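PDB 1RQB: transcarboxylase 5S subunit, which transfers a carboxyl group from the biotin of the 1.3S subunit to pyruvate, giving oxaloacetate, and binds one cobalt ion per subunit. Local coordinates for residues A54-A59 / K92-S97; H113-V118 / L426-E431; D142-A147 / Y394-A399; K432-A437 / E448-Y453; T439-N444 / F463-A468. All blocks are in the same frame, centred on the assembly; numbering follows the deposited sequence.

Contact 1 of 5, residues A54-A59 / K92-S97; sequences ADIDAA and KLMPNS
With CG anti to its backbone N (chi1 -177°), Asp57 sends its carboxylate from helix 53-58 into the type I beta turn Met94-Ser97, which begins just after helix 83-93. In the turn, OG of Ser97 lies beside its own backbone N, a placement that leaves it to meet OD1 of Asp57. The carboxylate is gripped by three bonds. OD1 of Asp57 accepts the backbone N of Asn96 on its syn lone pair at 3.0 Å, a somewhat bent bond of 141°. The same OD1 takes the hydroxyl OG of Ser97 at 2.7 Å, from above the carboxylate plane. OD2 of Asp57 offers its syn lone pair to ND2 of Asn96 at 2.9 Å, the amide and carboxylate planes lying 38° apart. With both oxygens held, the carboxylate can hardly rotate, and it ties the turn to the helix. Ser97 OG also receives a proton from a water at 2.6 Å, which in turn has a weak bond to Asp57 O. Beside these bonds, CG2 of Ile56 packs on SE of Met94, present as selenomethionine, at 3.8 Å. In the TIM barrel each helix here leads into a strand, 63-68 and 99-103. Ile56 and Met94 both reach Val64 of strand 63-68 and Leu32 of helix 31-39. Arg91 holds the carbonyls of Met94 and Ser97, while helix 283-296 packs against Asp55 and Ile56.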
# COMPACT_ATOMS: atom_id res chain seq x y z
N ALA A 54 -2.03 24.32 10.93
CA ALA A 54 -0.86 25.19 10.79
C ALA A 54 0.24 24.48 10.01
O ALA A 54 0.87 25.06 9.12
CB ALA A 54 -0.34 25.61 12.18
N ASP A 55 0.49 23.20 10.32
CA ASP A 55 1.54 22.46 9.62
C ASP A 55 1.13 22.19 8.17
O ASP A 55 1.96 22.27 7.26
CB ASP A 55 1.84 21.16 10.35
CG ASP A 55 2.58 21.41 11.65
OD1 ASP A 55 3.55 22.20 11.64
OD2 ASP A 55 2.19 20.82 12.68
N ILE A 56 -0.14 21.87 7.93
CA ILE A 56 -0.61 21.62 6.56
C ILE A 56 -0.41 22.88 5.72
O ILE A 56 0.07 22.82 4.59
CB ILE A 56 -2.11 21.22 6.56
CG1 ILE A 56 -2.24 19.79 7.11
CG2 ILE A 56 -2.70 21.32 5.15
CD1 ILE A 56 -3.68 19.29 7.28
N ASP A 57 -0.75 24.03 6.31
CA ASP A 57 -0.65 25.33 5.64
C ASP A 57 0.80 25.67 5.26
O ASP A 57 1.02 26.41 4.31
CB ASP A 57 -1.20 26.44 6.56
CG ASP A 57 -1.19 27.81 5.90
OD1 ASP A 57 -2.04 28.08 5.01
OD2 ASP A 57 -0.31 28.63 6.25
N ALA A 58 1.78 25.15 5.98
CA ALA A 58 3.18 25.50 5.68
C ALA A 58 3.93 24.34 5.01
O ALA A 58 5.14 24.44 4.81
CB ALA A 58 3.91 25.89 6.96
N ALA A 59 3.24 23.27 4.64
CA ALA A 59 3.93 22.10 4.07
C ALA A 59 4.35 22.32 2.62
O ALA A 59 5.29 21.68 2.16
CB ALA A 59 3.04 20.87 4.19
N LYS A 92 -9.49 30.38 7.97
CA LYS A 92 -8.79 31.18 8.98
C LYS A 92 -7.50 30.49 9.45
O LYS A 92 -6.48 31.15 9.64
CB LYS A 92 -9.72 31.40 10.18
CG LYS A 92 -9.08 32.07 11.37
CD LYS A 92 -10.09 32.29 12.50
CE LYS A 92 -10.77 30.99 12.93
NZ LYS A 92 -9.81 29.90 13.27
N LEU A 93 -7.53 29.17 9.62
CA LEU A 93 -6.35 28.46 10.12
C LEU A 93 -5.33 28.16 9.02
O LEU A 93 -4.19 27.81 9.32
CB LEU A 93 -6.77 27.16 10.81
CG LEU A 93 -7.64 27.36 12.05
CD1 LEU A 93 -8.06 26.01 12.61
CD2 LEU A 93 -6.89 28.18 13.09
N MSE A 94 -5.72 28.25 7.76
CA MSE A 94 -4.78 28.00 6.66
C MSE A 94 -4.88 29.15 5.65
O MSE A 94 -5.24 28.95 4.49
CB MSE A 94 -5.11 26.66 5.99
CG MSE A 94 -5.12 25.50 6.97
SE MSE A 94 -5.39 23.77 6.12
CE MSE A 94 -7.28 23.91 5.67
N PRO A 95 -4.54 30.37 6.09
CA PRO A 95 -4.61 31.56 5.23
C PRO A 95 -3.73 31.62 3.98
O PRO A 95 -4.00 32.39 3.06
CB PRO A 95 -4.28 32.69 6.21
CG PRO A 95 -3.25 32.05 7.08
CD PRO A 95 -3.86 30.68 7.36
N ASN A 96 -2.68 30.82 3.92
CA ASN A 96 -1.78 30.88 2.76
C ASN A 96 -2.02 29.73 1.78
O ASN A 96 -1.29 29.60 0.80
CB ASN A 96 -0.33 30.80 3.24
CG ASN A 96 -0.03 31.80 4.33
OD1 ASN A 96 -0.17 33.01 4.12
ND2 ASN A 96 0.37 31.31 5.50
N SER A 97 -3.05 28.93 2.01
CA SER A 97 -3.25 27.76 1.14
C SER A 97 -4.44 27.93 0.18
O SER A 97 -5.37 28.68 0.45
CB SER A 97 -3.53 26.51 2.00
OG SER A 97 -2.56 26.35 3.00
O HOH W 1 -0.61 25.74 1.32

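Contact 2 of 5, residues H113-V118 / L426-E431; sequences HYNDEV and LPPEWE
Asn115 and Glu429 are the N-caps of helix 116-128 of the TIM barrel and helix 430-437 of the carboxylase domain, and each start is served by a glutamate of the other. With its CG between the backbone N and the carbonyl carbon (chi1 58°) and the chain extended beyond, Glu429 brings OE1 to Asn115 N at 3.1 Å, nearly straight at 171°, on the anti side but 33° out of the carboxylate plane. In return Glu117 OE2 takes Trp430 N at 2.8 Å from above the carboxylate plane, where the helix start would probably stabilise its charge. ND2 of Asn115 donates to Leu426 O at 3.0 Å. CG2 of Val118 packs on CG of Glu429 at 3.5 Å; OE2 of Glu429 forms a salt bridge with Arg112. An alanine at Glu429 would probably leave Asn115 N without its acceptor, Arg112 without its salt bridge and a gap beside Val118. Trp430 packs on Val450 of helix 447-455 and, by cation-pi, on Arg121; His113 touches Asn145 of helix 144-155.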
# COMPACT_ATOMS: atom_id res chain seq x y z
N HIS A 113 -30.81 17.31 -9.25
CA HIS A 113 -30.39 18.47 -10.03
C HIS A 113 -31.16 19.68 -9.50
O HIS A 113 -32.34 19.57 -9.16
CB HIS A 113 -30.72 18.28 -11.52
CG HIS A 113 -29.84 17.29 -12.21
ND1 HIS A 113 -29.31 17.52 -13.46
CD2 HIS A 113 -29.39 16.08 -11.83
CE1 HIS A 113 -28.56 16.50 -13.81
NE2 HIS A 113 -28.59 15.60 -12.84
N TYR A 114 -30.49 20.82 -9.39
CA TYR A 114 -31.16 22.04 -8.92
C TYR A 114 -31.24 23.06 -10.06
O TYR A 114 -30.49 22.99 -11.03
CB TYR A 114 -30.38 22.68 -7.76
CG TYR A 114 -30.37 21.84 -6.52
CD1 TYR A 114 -29.41 20.84 -6.35
CD2 TYR A 114 -31.36 21.98 -5.56
CE1 TYR A 114 -29.45 20.00 -5.24
CE2 TYR A 114 -31.42 21.14 -4.46
CZ TYR A 114 -30.46 20.15 -4.31
OH TYR A 114 -30.53 19.29 -3.24
N ASN A 115 -32.17 23.99 -9.91
CA ASN A 115 -32.31 25.08 -10.89
C ASN A 115 -31.01 25.89 -10.85
O ASN A 115 -30.34 25.96 -9.82
CB ASN A 115 -33.52 25.96 -10.52
CG ASN A 115 -33.55 27.28 -11.27
OD1 ASN A 115 -32.89 28.24 -10.86
ND2 ASN A 115 -34.29 27.34 -12.37
N ASP A 116 -30.66 26.48 -11.99
CA ASP A 116 -29.42 27.25 -12.14
C ASP A 116 -29.21 28.29 -11.04
O ASP A 116 -28.07 28.53 -10.64
CB ASP A 116 -29.38 27.94 -13.51
CG ASP A 116 -29.06 26.97 -14.66
OD1 ASP A 116 -28.55 25.86 -14.40
OD2 ASP A 116 -29.31 27.33 -15.84
N GLU A 117 -30.28 28.90 -10.53
CA GLU A 117 -30.12 29.95 -9.51
C GLU A 117 -29.59 29.37 -8.20
O GLU A 117 -28.86 30.05 -7.47
CB GLU A 117 -31.45 30.65 -9.22
CG GLU A 117 -32.45 29.80 -8.47
CD GLU A 117 -33.81 30.46 -8.32
OE1 GLU A 117 -33.90 31.71 -8.33
OE2 GLU A 117 -34.79 29.71 -8.17
N VAL A 118 -29.96 28.14 -7.86
CA VAL A 118 -29.46 27.54 -6.61
C VAL A 118 -27.96 27.26 -6.77
O VAL A 118 -27.18 27.46 -5.84
CB VAL A 118 -30.18 26.22 -6.29
CG1 VAL A 118 -29.67 25.66 -4.95
CG2 VAL A 118 -31.68 26.46 -6.22
N LEU A 426 -36.17 22.80 -15.01
CA LEU A 426 -36.44 23.16 -13.61
C LEU A 426 -36.76 24.65 -13.46
O LEU A 426 -36.04 25.52 -13.93
CB LEU A 426 -35.23 22.81 -12.73
CG LEU A 426 -34.81 21.34 -12.76
CD1 LEU A 426 -33.53 21.17 -11.97
CD2 LEU A 426 -35.91 20.48 -12.16
N PRO A 427 -37.87 24.95 -12.76
CA PRO A 427 -38.29 26.33 -12.54
C PRO A 427 -37.55 26.96 -11.36
O PRO A 427 -36.92 26.25 -10.57
CB PRO A 427 -39.78 26.17 -12.24
CG PRO A 427 -39.78 24.94 -11.40
CD PRO A 427 -38.82 24.01 -12.15
N PRO A 428 -37.60 28.29 -11.24
CA PRO A 428 -36.92 28.97 -10.14
C PRO A 428 -37.44 28.34 -8.84
O PRO A 428 -38.61 27.97 -8.76
CB PRO A 428 -37.36 30.42 -10.31
CG PRO A 428 -37.46 30.55 -11.82
CD PRO A 428 -38.15 29.26 -12.21
N GLU A 429 -36.58 28.20 -7.83
CA GLU A 429 -37.02 27.55 -6.59
C GLU A 429 -36.44 28.24 -5.35
O GLU A 429 -36.80 27.89 -4.22
CB GLU A 429 -36.58 26.08 -6.60
CG GLU A 429 -35.06 25.85 -6.76
CD GLU A 429 -34.64 24.37 -6.66
OE1 GLU A 429 -34.27 23.76 -7.69
OE2 GLU A 429 -34.69 23.81 -5.55
N TRP A 430 -35.58 29.23 -5.52
CA TRP A 430 -34.95 29.88 -4.36
C TRP A 430 -35.98 30.47 -3.40
O TRP A 430 -35.89 30.26 -2.19
CB TRP A 430 -33.95 30.96 -4.79
CG TRP A 430 -33.23 31.57 -3.61
CD1 TRP A 430 -33.44 32.80 -3.06
CD2 TRP A 430 -32.20 30.95 -2.82
NE1 TRP A 430 -32.61 32.99 -1.98
CE2 TRP A 430 -31.84 31.87 -1.81
CE3 TRP A 430 -31.55 29.71 -2.87
CZ2 TRP A 430 -30.85 31.58 -0.85
CZ3 TRP A 430 -30.56 29.42 -1.91
CH2 TRP A 430 -30.23 30.36 -0.92
N GLU A 431 -36.95 31.23 -3.90
CA GLU A 431 -37.96 31.84 -3.02
C GLU A 431 -38.72 30.77 -2.24
O GLU A 431 -38.98 30.94 -1.05
CB GLU A 431 -38.93 32.72 -3.82
CG GLU A 431 -38.65 34.23 -3.76
CD GLU A 431 -37.17 34.61 -3.74
OE1 GLU A 431 -36.44 34.27 -4.69
OE2 GLU A 431 -36.75 35.27 -2.76
O HOH W 2 -37.08 31.78 -6.89

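Contact 3 of 5, residues D142-A147 / Y394-A399; sequences DPRNMA and YGASPA
Asp142, in the turn leading into helix 144-155 of the TIM-barrel domain, and Asn145 hold the backbone of Tyr394-Ala396, part of a loop between helices 384-390 and 403-413 of the carboxylase domain. Two hydrogen bonds cross. With its CG anti to the backbone N (chi1 -176°), Asp142 turns its carboxylate to the loop, and its OD2 accepts Ala396 N at 2.7 Å and 174°, from above the carboxylate plane. ND2 of Asn145 gives a proton to Tyr394 O at 3.0 Å and another to Asp138. The ionic part lies within 142-147. Arg144 grips Asp142 side-on, NE to OD1 at 3.2 Å and NH2 to OD2 at 3.1 Å, while its NH1 reaches Thr419 O. OD1 of Asp142 also caps the helix through Arg144 N. An alanine in place of Asp142 would probably leave Ala396 N without its acceptor, the guanidinium without its countercharge and the helix start uncapped. Packing is close: CB of Ala396 rests 3.6 Å from Arg144 NH2. A side chain on Gly395 would be driven into Asp142 OD2 and Asn145 ND2, and even its bare CA is just 3.4 Å from Asp142 OD2.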
# COMPACT_ATOMS: atom_id res chain seq x y z
N ASP A 142 -21.21 13.86 -18.16
CA ASP A 142 -21.97 14.72 -19.08
C ASP A 142 -21.54 16.17 -18.80
O ASP A 142 -21.89 16.74 -17.77
CB ASP A 142 -23.47 14.55 -18.84
CG ASP A 142 -24.33 15.34 -19.82
OD1 ASP A 142 -23.80 16.23 -20.53
OD2 ASP A 142 -25.55 15.07 -19.88
N PRO A 143 -20.77 16.78 -19.71
CA PRO A 143 -20.30 18.15 -19.53
C PRO A 143 -21.40 19.19 -19.31
O PRO A 143 -21.18 20.20 -18.65
CB PRO A 143 -19.51 18.43 -20.82
CG PRO A 143 -19.14 17.07 -21.30
CD PRO A 143 -20.37 16.26 -21.03
N ARG A 144 -22.58 18.94 -19.86
CA ARG A 144 -23.70 19.89 -19.73
C ARG A 144 -24.10 20.04 -18.26
O ARG A 144 -24.54 21.12 -17.85
CB ARG A 144 -24.89 19.41 -20.55
CG ARG A 144 -24.55 19.23 -22.01
CD ARG A 144 -25.75 18.71 -22.78
NE ARG A 144 -26.24 17.46 -22.21
CZ ARG A 144 -27.34 16.84 -22.61
NH1 ARG A 144 -28.07 17.35 -23.60
NH2 ARG A 144 -27.72 15.71 -22.03
N ASN A 145 -23.95 18.98 -17.47
CA ASN A 145 -24.30 19.04 -16.04
C ASN A 145 -23.23 19.79 -15.25
O ASN A 145 -23.44 20.14 -14.09
CB ASN A 145 -24.45 17.63 -15.45
CG ASN A 145 -25.67 16.91 -15.95
OD1 ASN A 145 -26.64 17.55 -16.37
ND2 ASN A 145 -25.65 15.59 -15.90
N MSE A 146 -22.09 20.06 -15.87
CA MSE A 146 -21.00 20.75 -15.17
C MSE A 146 -20.91 22.22 -15.59
O MSE A 146 -20.40 23.05 -14.84
CB MSE A 146 -19.66 20.08 -15.48
CG MSE A 146 -19.56 18.60 -15.08
SE MSE A 146 -17.77 17.89 -15.43
CE MSE A 146 -18.18 16.59 -16.82
N ALA A 147 -21.41 22.51 -16.78
CA ALA A 147 -21.31 23.83 -17.42
C ALA A 147 -21.75 25.01 -16.55
O ALA A 147 -21.03 26.00 -16.45
CB ALA A 147 -22.11 23.83 -18.73
N TYR A 394 -30.95 12.23 -15.75
CA TYR A 394 -29.67 12.46 -15.07
C TYR A 394 -28.66 12.99 -16.09
O TYR A 394 -27.51 13.29 -15.76
CB TYR A 394 -29.12 11.18 -14.45
CG TYR A 394 -29.82 10.75 -13.17
CD1 TYR A 394 -29.37 9.65 -12.45
CD2 TYR A 394 -30.93 11.45 -12.69
CE1 TYR A 394 -30.01 9.24 -11.28
CE2 TYR A 394 -31.57 11.05 -11.52
CZ TYR A 394 -31.11 9.94 -10.83
OH TYR A 394 -31.75 9.53 -9.69
N GLY A 395 -29.11 13.12 -17.33
CA GLY A 395 -28.23 13.60 -18.38
C GLY A 395 -27.95 12.53 -19.42
O GLY A 395 -28.61 11.49 -19.45
N ALA A 396 -26.96 12.77 -20.28
CA ALA A 396 -26.62 11.80 -21.33
C ALA A 396 -25.62 10.77 -20.80
O ALA A 396 -24.83 11.06 -19.90
CB ALA A 396 -26.02 12.53 -22.53
N SER A 397 -25.66 9.57 -21.37
CA SER A 397 -24.73 8.50 -20.99
C SER A 397 -23.55 8.52 -21.95
O SER A 397 -23.63 9.14 -23.02
CB SER A 397 -25.44 7.14 -21.07
OG SER A 397 -26.45 7.02 -20.08
N PRO A 398 -22.42 7.89 -21.58
CA PRO A 398 -21.26 7.87 -22.48
C PRO A 398 -21.60 7.23 -23.83
O PRO A 398 -21.07 7.62 -24.87
CB PRO A 398 -20.23 7.07 -21.69
CG PRO A 398 -20.52 7.50 -20.29
CD PRO A 398 -22.04 7.42 -20.24
N ALA A 399 -22.47 6.23 -23.80
CA ALA A 399 -22.90 5.55 -25.02
C ALA A 399 -24.43 5.59 -25.09
O ALA A 399 -25.09 5.99 -24.13
CB ALA A 399 -22.42 4.10 -25.02

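Contact 4 of 5, residues K432-A437 / E448-Y453; sequences KQSKEA and EDVLTY
Tyr453 and Val450 of helix 447-455 press on Gln433, Ser434 and Ala437 of helix 430-437, and this is the tight half of the contact. CG of Tyr453 is anti to its backbone N (chi1 176°), directed to helix 430-437, and the side chain crosses that of Glu436 at about a right angle. Ala437 N sits above one ring face, offset toward the rim, and CB of Ala437 is 3.9 Å from CB of Tyr453. Val450 pushes CG1 toward Ser434, 3.7 Å from its OG, which is bonded to Trp430 O one turn back. CG1 of Val450 also lies 4.0 Å from CB of Gln433. The two helices are consecutive in the carboxylase domain and pack orthogonally: the short segments cross at 95° with axes 9.0 Å apart. On the more exposed side the contact is polar. Tyr453 OH donates to OE1 of Glu436 at 2.6 Å, on the anti lone pair of that oxygen, which lies in the plane of the ring, at its edge; the carboxylate is turned 76° from the ring. OE2 of Glu436 forms a salt bridge, its hydrogen bond weak, with NZ of the exposed Lys432. Gln433 bends at chi2, and its OE1 comes within 3.4 Å of Tyr453 CD2, while NE2 goes to Glu429 OE2. A water bridges this edge, donating to Gln433 OE1 at 2.7 Å and to Tyr453 O at 3.1 Å.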
# COMPACT_ATOMS: atom_id res chain seq x y z
N LYS A 432 -39.09 29.68 -2.90
CA LYS A 432 -39.83 28.59 -2.25
C LYS A 432 -38.97 27.95 -1.15
O LYS A 432 -39.46 27.63 -0.07
CB LYS A 432 -40.22 27.53 -3.28
CG LYS A 432 -40.88 26.29 -2.70
CD LYS A 432 -41.13 25.25 -3.80
CE LYS A 432 -41.72 23.95 -3.25
NZ LYS A 432 -43.06 24.15 -2.62
N GLN A 433 -37.69 27.72 -1.45
CA GLN A 433 -36.78 27.10 -0.48
C GLN A 433 -36.61 28.03 0.72
O GLN A 433 -36.67 27.59 1.87
CB GLN A 433 -35.40 26.85 -1.11
CG GLN A 433 -35.37 25.84 -2.26
CD GLN A 433 -35.67 24.43 -1.81
OE1 GLN A 433 -35.68 24.13 -0.62
NE2 GLN A 433 -35.91 23.54 -2.77
N SER A 434 -36.40 29.31 0.45
CA SER A 434 -36.19 30.32 1.50
C SER A 434 -37.39 30.39 2.45
O SER A 434 -37.21 30.46 3.67
CB SER A 434 -35.98 31.70 0.89
OG SER A 434 -34.75 31.76 0.18
N LYS A 435 -38.60 30.36 1.91
CA LYS A 435 -39.80 30.49 2.76
C LYS A 435 -39.95 29.27 3.66
O LYS A 435 -40.20 29.40 4.86
CB LYS A 435 -41.05 30.66 1.91
CG LYS A 435 -40.87 31.64 0.77
CD LYS A 435 -40.23 32.95 1.20
CE LYS A 435 -39.93 33.81 -0.02
NZ LYS A 435 -38.77 34.73 0.19
N GLU A 436 -39.81 28.08 3.08
CA GLU A 436 -39.93 26.83 3.85
C GLU A 436 -38.84 26.74 4.91
O GLU A 436 -39.09 26.30 6.03
CB GLU A 436 -39.85 25.62 2.92
CG GLU A 436 -41.03 25.50 1.95
CD GLU A 436 -40.89 24.33 1.00
OE1 GLU A 436 -40.33 23.29 1.42
OE2 GLU A 436 -41.35 24.43 -0.16
N ALA A 437 -37.63 27.15 4.57
CA ALA A 437 -36.52 27.07 5.54
C ALA A 437 -36.79 28.00 6.72
O ALA A 437 -36.52 27.66 7.87
CB ALA A 437 -35.21 27.45 4.87
N GLU A 448 -26.79 30.57 3.60
CA GLU A 448 -26.10 29.31 3.89
C GLU A 448 -27.08 28.29 4.47
O GLU A 448 -27.06 27.12 4.10
CB GLU A 448 -24.94 29.51 4.88
CG GLU A 448 -23.71 30.22 4.33
CD GLU A 448 -23.79 31.74 4.34
OE1 GLU A 448 -22.72 32.38 4.19
OE2 GLU A 448 -24.90 32.29 4.49
N ASP A 449 -27.95 28.75 5.38
CA ASP A 449 -28.94 27.87 6.01
C ASP A 449 -30.02 27.47 5.00
O ASP A 449 -30.54 26.35 5.05
CB ASP A 449 -29.57 28.56 7.23
CG ASP A 449 -28.99 28.08 8.56
OD1 ASP A 449 -27.82 27.63 8.59
OD2 ASP A 449 -29.71 28.17 9.58
N VAL A 450 -30.39 28.37 4.09
CA VAL A 450 -31.38 28.01 3.07
C VAL A 450 -30.78 26.93 2.18
O VAL A 450 -31.45 25.98 1.77
CB VAL A 450 -31.78 29.24 2.20
CG1 VAL A 450 -32.75 28.82 1.10
CG2 VAL A 450 -32.44 30.32 3.09
N LEU A 451 -29.48 27.05 1.89
CA LEU A 451 -28.80 26.04 1.07
C LEU A 451 -28.81 24.70 1.81
O LEU A 451 -29.05 23.65 1.22
CB LEU A 451 -27.36 26.48 0.78
CG LEU A 451 -27.28 27.63 -0.22
CD1 LEU A 451 -25.91 28.28 -0.20
CD2 LEU A 451 -27.61 27.11 -1.62
N THR A 452 -28.56 24.73 3.12
CA THR A 452 -28.57 23.47 3.87
C THR A 452 -29.94 22.81 3.74
O THR A 452 -30.04 21.59 3.56
CB THR A 452 -28.23 23.70 5.36
OG1 THR A 452 -26.88 24.15 5.47
CG2 THR A 452 -28.38 22.40 6.16
N TYR A 453 -30.99 23.61 3.81
CA TYR A 453 -32.36 23.07 3.70
C TYR A 453 -32.61 22.56 2.28
O TYR A 453 -33.22 21.51 2.09
CB TYR A 453 -33.39 24.15 4.04
CG TYR A 453 -34.80 23.68 3.84
CD1 TYR A 453 -35.38 22.76 4.70
CD2 TYR A 453 -35.55 24.12 2.74
CE1 TYR A 453 -36.67 22.26 4.48
CE2 TYR A 453 -36.84 23.63 2.50
CZ TYR A 453 -37.39 22.71 3.38
OH TYR A 453 -38.65 22.21 3.15
O HOH W 3 -35.69 21.60 0.30

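Contact 5 of 5, residues T439-N444 / F463-A468; sequences TLKGFN and FFEHRA
Phe464, buried on helix 460-466, meets the type II beta turn Leu440-Phe443, and its side chain can be followed outward from CB. CB lies 3.3 Å from Lys441 O. From there CG leaves anti to the carbonyl carbon (chi1 -72°), and the side chain lies beside that of Phe443, pointing the same way. CD1 of Phe464 touches CD1 of Leu440 at 3.9 Å, with Leu440 CB at the ring edge. CE1 then meets CD2 of Phe443 at 4.1 Å, approaching the edge of that ring, while CA of Phe443 lies over one face of the Phe464 ring. At the tip, CZ packs on Asp449 O. Gly442, third in the turn with a positive phi, sits tight against Phe464: its CA-H points to Phe464 O, CA to O 3.4 Å, where a CB would collide with that oxygen. NH2 of Arg467 donates to Gly442 O at 3.0 Å, a bent bond of 134°. The guanidinium of Arg467 lies with its plane 12° from that of the Asn444 amide, whose OD1 is taken by Thr446. Helix 447-455 backs Leu440 through Tyr453 and Phe443 through Val450, and Arg467 NH1 makes salt bridges to Asp449 of that helix and to Asp82.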
# COMPACT_ATOMS: atom_id res chain seq x y z
N THR A 439 -39.30 28.61 8.24
CA THR A 439 -40.32 28.14 9.18
C THR A 439 -39.75 27.12 10.17
O THR A 439 -40.44 26.68 11.08
CB THR A 439 -41.50 27.46 8.46
OG1 THR A 439 -41.08 26.20 7.94
CG2 THR A 439 -42.00 28.33 7.31
N LEU A 440 -38.48 26.75 10.00
CA LEU A 440 -37.88 25.74 10.88
C LEU A 440 -37.23 26.39 12.10
O LEU A 440 -36.50 27.37 12.00
CB LEU A 440 -36.82 24.94 10.11
CG LEU A 440 -37.30 24.22 8.85
CD1 LEU A 440 -36.12 23.57 8.15
CD2 LEU A 440 -38.35 23.18 9.22
N LYS A 441 -37.49 25.81 13.27
CA LYS A 441 -36.88 26.31 14.51
C LYS A 441 -35.36 26.17 14.39
O LYS A 441 -34.86 25.13 13.98
CB LYS A 441 -37.38 25.48 15.70
CG LYS A 441 -36.76 25.87 17.04
CD LYS A 441 -37.24 24.96 18.15
CE LYS A 441 -36.59 25.32 19.48
NZ LYS A 441 -36.94 24.35 20.56
N GLY A 442 -34.63 27.23 14.74
CA GLY A 442 -33.18 27.19 14.64
C GLY A 442 -32.61 27.88 13.41
O GLY A 442 -31.44 28.24 13.39
N PHE A 443 -33.43 28.05 12.37
CA PHE A 443 -33.01 28.71 11.13
C PHE A 443 -32.37 30.06 11.48
O PHE A 443 -32.97 30.86 12.21
CB PHE A 443 -34.23 28.89 10.22
CG PHE A 443 -33.95 29.66 8.96
CD1 PHE A 443 -34.43 30.95 8.81
CD2 PHE A 443 -33.21 29.09 7.93
CE1 PHE A 443 -34.18 31.68 7.64
CE2 PHE A 443 -32.95 29.80 6.76
CZ PHE A 443 -33.44 31.10 6.61
N ASN A 444 -31.17 30.34 10.96
CA ASN A 444 -30.48 31.58 11.32
C ASN A 444 -30.64 32.68 10.25
O ASN A 444 -29.94 33.69 10.31
CB ASN A 444 -28.99 31.33 11.61
CG ASN A 444 -28.21 30.86 10.40
OD1 ASN A 444 -28.62 31.04 9.26
ND2 ASN A 444 -27.04 30.26 10.65
N PHE A 463 -31.11 19.21 12.42
CA PHE A 463 -29.83 19.91 12.62
C PHE A 463 -30.05 21.32 13.19
O PHE A 463 -29.41 21.71 14.16
CB PHE A 463 -29.05 20.01 11.30
CG PHE A 463 -27.82 20.86 11.39
CD1 PHE A 463 -26.83 20.56 12.33
CD2 PHE A 463 -27.67 21.97 10.59
CE1 PHE A 463 -25.70 21.37 12.45
CE2 PHE A 463 -26.54 22.80 10.71
CZ PHE A 463 -25.56 22.49 11.64
N PHE A 464 -30.96 22.08 12.59
CA PHE A 464 -31.21 23.46 13.03
C PHE A 464 -31.64 23.49 14.50
O PHE A 464 -31.32 24.43 15.23
CB PHE A 464 -32.31 24.11 12.18
CG PHE A 464 -31.89 24.46 10.78
CD1 PHE A 464 -32.84 24.79 9.82
CD2 PHE A 464 -30.54 24.48 10.41
CE1 PHE A 464 -32.47 25.13 8.52
CE2 PHE A 464 -30.16 24.82 9.11
CZ PHE A 464 -31.13 25.14 8.16
N GLU A 465 -32.34 22.46 14.95
CA GLU A 465 -32.83 22.44 16.33
C GLU A 465 -31.72 22.10 17.33
O GLU A 465 -31.77 22.54 18.47
CB GLU A 465 -33.95 21.41 16.48
CG GLU A 465 -34.64 21.47 17.84
CD GLU A 465 -35.01 20.10 18.39
OE1 GLU A 465 -35.57 19.28 17.63
OE2 GLU A 465 -34.75 19.85 19.59
N HIS A 466 -30.70 21.36 16.90
CA HIS A 466 -29.64 20.92 17.82
C HIS A 466 -28.30 21.62 17.62
O HIS A 466 -27.41 21.48 18.45
CB HIS A 466 -29.42 19.42 17.64
CG HIS A 466 -30.54 18.57 18.18
ND1 HIS A 466 -30.79 18.47 19.53
CD2 HIS A 466 -31.44 17.79 17.56
CE1 HIS A 466 -31.81 17.64 19.72
NE2 HIS A 466 -32.22 17.22 18.54
N ARG A 467 -28.14 22.37 16.53
CA ARG A 467 -26.87 23.03 16.21
C ARG A 467 -26.27 23.79 17.39
O ARG A 467 -25.05 23.82 17.55
CB ARG A 467 -27.03 23.97 15.01
CG ARG A 467 -25.82 24.90 14.79
CD ARG A 467 -25.93 25.66 13.47
NE ARG A 467 -27.20 26.36 13.34
CZ ARG A 467 -27.66 26.83 12.19
NH1 ARG A 467 -26.94 26.68 11.07
NH2 ARG A 467 -28.85 27.44 12.14
N ALA A 468 -27.12 24.43 18.20
CA ALA A 468 -26.66 25.24 19.33
C ALA A 468 -25.86 24.44 20.36
O ALA A 468 -25.13 25.02 21.16
CB ALA A 468 -27.87 25.91 20.01

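Overall arrangement
Contact 5 is a surface contact; the other four are partly buried. Contact 1 stays within the TIM barrel, contacts 4 and 5 within the carboxylase domain, and contacts 2 and 3 join the two domains. The joins are mainly polar, with carboxylates or amides meeting backbone atoms, whereas contacts 4 and 5 add aromatic packing. Contact 1 resembles the joins in its chemistry, an aspartate holding a turn, but ties two neighbouring parts of one barrel. Contacts 2 and 4 share helix 430-437 and touch. Contacts 4 and 5 alternate along the chain and also touch, as do contacts 2 and 3. Contact 1 stands apart, its centre 31 to 36 Å from those of the others.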